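Local coordinates for serine racemase (Enterococcus faecalis, PDB 4ECL), which belongs to the alanine racemase family, pairing a TIM-barrel N-terminal domain with a beta-rich C-terminal domain, here as the cytoplasmic part of VanTG, at residues A[275-280]-A[316-321]. Residues are numbered along the deposited sequence; the frame is centred on the assembly and turned at random.
Sequences SLIAIL and QLAVDV
A278 and L280 pair antiparallel with V319 and L317, each couple closed by two backbone hydrogen bonds, and V321 N adds a fifth at 2.9 Å to L276 O; the strand axes approach to 4.7 Å, their N-to-C directions 145° apart. The CA atoms of I277 and I279, in non-hydrogen-bonded pairs with D320 and A318, make CA-H...O contacts with V319 O and L317 O. On one face A318 CB touches both isoleucines, I277 CG2 at 3.7 Å and I279 CD1 at 3.8 Å. In I277, chi1 -72° puts CG1 anti to the carbonyl carbon; chi2 -48° turns CD1 over V319 O (3.4 Å), beside D320 CA. The pair lies within the mixed sheet of the alanine racemase C-terminal domain, flanked by strands 245-257 and 304-309. On the other face A278 CB meets V319 CG2 at 3.9 Å and also V321 CG1, and V319 reaches on to V299 and I301. The L280 and L317 side chains cross obliquely, CD1 to CD1 at 3.9 Å. Q316 OE1 rests 3.3 Å from I279 CG2, where R132 of the second subunit packs on Q316, A318 and I279. At the opposite end, D320 OD1 hydrogen-bonds T322 OG1, which also accepts a hydrogen bond from L276 N.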
ATOM      1  N   SER A 275     -21.703 -20.595  14.800  1.00 42.94           N
ATOM      2  CA  SER A 275     -20.553 -20.588  13.912  1.00 39.43           C
ATOM      3  C   SER A 275     -19.211 -20.603  14.630  1.00 39.61           C
ATOM      4  O   SER A 275     -19.114 -20.300  15.824  1.00 40.66           O
ATOM      5  CB  SER A 275     -20.615 -19.374  12.978  1.00 40.28           C
ATOM      6  OG  SER A 275     -21.813 -19.372  12.223  1.00 41.28           O
ATOM      7  N   LEU A 276     -18.182 -20.966  13.875  1.00 40.05           N
ATOM      8  CA  LEU A 276     -16.807 -20.837  14.316  1.00 40.90           C
ATOM      9  C   LEU A 276     -16.117 -19.791  13.449  1.00 37.80           C
ATOM     10  O   LEU A 276     -16.188 -19.844  12.214  1.00 36.12           O
ATOM     11  CB  LEU A 276     -16.076 -22.169  14.196  1.00 37.87           C
ATOM     12  CG  LEU A 276     -16.355 -23.168  15.311  1.00 45.05           C
ATOM     13  CD1 LEU A 276     -15.694 -24.508  14.988  1.00 46.52           C
ATOM     14  CD2 LEU A 276     -15.852 -22.613  16.628  1.00 41.05           C
ATOM     15  N   ILE A 277     -15.445 -18.850  14.102  1.00 31.56           N
ATOM     16  CA  ILE A 277     -14.742 -17.777  13.401  1.00 29.95           C
ATOM     17  C   ILE A 277     -13.245 -17.835  13.669  1.00 29.15           C
ATOM     18  O   ILE A 277     -12.819 -17.935  14.819  1.00 29.65           O
ATOM     19  CB  ILE A 277     -15.280 -16.389  13.838  1.00 46.19           C
ATOM     20  CG1 ILE A 277     -16.671 -16.157  13.254  1.00 44.87           C
ATOM     21  CG2 ILE A 277     -14.339 -15.272  13.419  1.00 50.39           C
ATOM     22  CD1 ILE A 277     -16.755 -16.467  11.783  1.00 44.52           C
ATOM     23  N   ALA A 278     -12.444 -17.769  12.614  1.00 30.50           N
ATOM     24  CA  ALA A 278     -11.008 -17.666  12.800  1.00 29.30           C
ATOM     25  C   ALA A 278     -10.570 -16.235  12.576  1.00 34.76           C
ATOM     26  O   ALA A 278     -10.986 -15.581  11.615  1.00 37.51           O
ATOM     27  CB  ALA A 278     -10.266 -18.600  11.870  1.00 23.04           C
ATOM     28  N   ILE A 279      -9.716 -15.743  13.459  1.00 34.28           N
ATOM     29  CA  ILE A 279      -9.201 -14.393  13.307  1.00 30.03           C
ATOM     30  C   ILE A 279      -7.810 -14.451  12.698  1.00 29.04           C
ATOM     31  O   ILE A 279      -6.932 -15.149  13.215  1.00 29.04           O
ATOM     32  CB  ILE A 279      -9.154 -13.663  14.660  1.00 29.30           C
ATOM     33  CG1 ILE A 279     -10.543 -13.671  15.306  1.00 28.18           C
ATOM     34  CG2 ILE A 279      -8.655 -12.249  14.480  1.00 21.31           C
ATOM     35  CD1 ILE A 279     -11.594 -12.951  14.478  1.00 31.35           C
ATOM     36  N   LEU A 280      -7.628 -13.728  11.596  1.00 20.31           N
ATOM     37  CA  LEU A 280      -6.342 -13.619  10.910  1.00 25.75           C
ATOM     38  C   LEU A 280      -5.732 -12.239  11.143  1.00 27.34           C
ATOM     39  O   LEU A 280      -6.415 -11.223  11.031  1.00 30.36           O
ATOM     40  CB  LEU A 280      -6.523 -13.839   9.412  1.00 23.08           C
ATOM     41  CG  LEU A 280      -7.039 -15.209   8.962  1.00 28.19           C
ATOM     42  CD1 LEU A 280      -7.204 -15.248   7.455  1.00 21.96           C
ATOM     43  CD2 LEU A 280      -6.105 -16.322   9.423  1.00 29.04           C
ATOM     44  N   GLN A 316      -6.396  -6.740  10.876  1.00 20.96           N
ATOM     45  CA  GLN A 316      -6.947  -8.070  11.111  1.00 27.30           C
ATOM     46  C   GLN A 316      -8.243  -8.236  10.353  1.00 25.06           C
ATOM     47  O   GLN A 316      -8.849  -7.245   9.938  1.00 24.36           O
ATOM     48  CB  GLN A 316      -7.223  -8.302  12.612  1.00 30.33           C
ATOM     49  CG  GLN A 316      -8.352  -7.422  13.172  1.00 32.36           C
ATOM     50  CD  GLN A 316      -8.809  -7.827  14.576  1.00 35.69           C
ATOM     51  OE1 GLN A 316      -8.753  -8.995  14.946  1.00 31.56           O
ATOM     52  NE2 GLN A 316      -9.270  -6.854  15.353  1.00 39.19           N
ATOM     53  N   LEU A 317      -8.663  -9.487  10.193  1.00 19.22           N
ATOM     54  CA  LEU A 317      -9.963  -9.812   9.618  1.00 23.37           C
ATOM     55  C   LEU A 317     -10.462 -11.157  10.157  1.00 26.04           C
ATOM     56  O   LEU A 317      -9.755 -11.830  10.915  1.00 24.58           O
ATOM     57  CB  LEU A 317      -9.910  -9.808   8.082  1.00 30.61           C
ATOM     58  CG  LEU A 317      -8.972 -10.736   7.313  1.00 26.80           C
ATOM     59  CD1 LEU A 317      -9.582 -12.130   7.134  1.00 22.82           C
ATOM     60  CD2 LEU A 317      -8.662 -10.115   5.971  1.00 25.67           C
ATOM     61  N   ALA A 318     -11.681 -11.534   9.776  1.00 25.35           N
ATOM     62  CA  ALA A 318     -12.303 -12.743  10.286  1.00 31.39           C
ATOM     63  C   ALA A 318     -12.820 -13.647   9.162  1.00 31.61           C
ATOM     64  O   ALA A 318     -13.376 -13.169   8.171  1.00 30.84           O
ATOM     65  CB  ALA A 318     -13.435 -12.379  11.231  1.00 28.32           C
ATOM     66  N   VAL A 319     -12.643 -14.954   9.316  1.00 30.89           N
ATOM     67  CA  VAL A 319     -13.186 -15.893   8.337  1.00 30.41           C
ATOM     68  C   VAL A 319     -14.015 -16.981   8.993  1.00 32.53           C
ATOM     69  O   VAL A 319     -13.869 -17.274  10.185  1.00 31.05           O
ATOM     70  CB  VAL A 319     -12.099 -16.532   7.464  1.00 29.12           C
ATOM     71  CG1 VAL A 319     -11.406 -15.465   6.602  1.00 24.39           C
ATOM     72  CG2 VAL A 319     -11.103 -17.266   8.322  1.00 21.10           C
ATOM     73  N   ASP A 320     -14.891 -17.580   8.197  1.00 33.60           N
ATOM     74  CA  ASP A 320     -15.847 -18.563   8.689  1.00 30.80           C
ATOM     75  C   ASP A 320     -15.262 -19.962   8.558  1.00 31.52           C
ATOM     76  O   ASP A 320     -15.031 -20.434   7.453  1.00 30.93           O
ATOM     77  CB  ASP A 320     -17.111 -18.455   7.845  1.00 33.92           C
ATOM     78  CG  ASP A 320     -18.292 -19.147   8.466  1.00 42.76           C
ATOM     79  OD1 ASP A 320     -18.098 -19.993   9.365  1.00 45.05           O
ATOM     80  OD2 ASP A 320     -19.425 -18.840   8.040  1.00 47.26           O
ATOM     81  N   VAL A 321     -15.015 -20.630   9.679  1.00 36.02           N
ATOM     82  CA  VAL A 321     -14.466 -21.989   9.632  1.00 35.78           C
ATOM     83  C   VAL A 321     -15.429 -23.024  10.205  1.00 38.10           C
ATOM     84  O   VAL A 321     -15.014 -24.113  10.611  1.00 37.93           O
ATOM     85  CB  VAL A 321     -13.080 -22.083  10.315  1.00 29.84           C
ATOM     86  CG1 VAL A 321     -12.049 -21.282   9.518  1.00 31.55           C
ATOM     87  CG2 VAL A 321     -13.148 -21.588  11.748  1.00 24.60           C
TER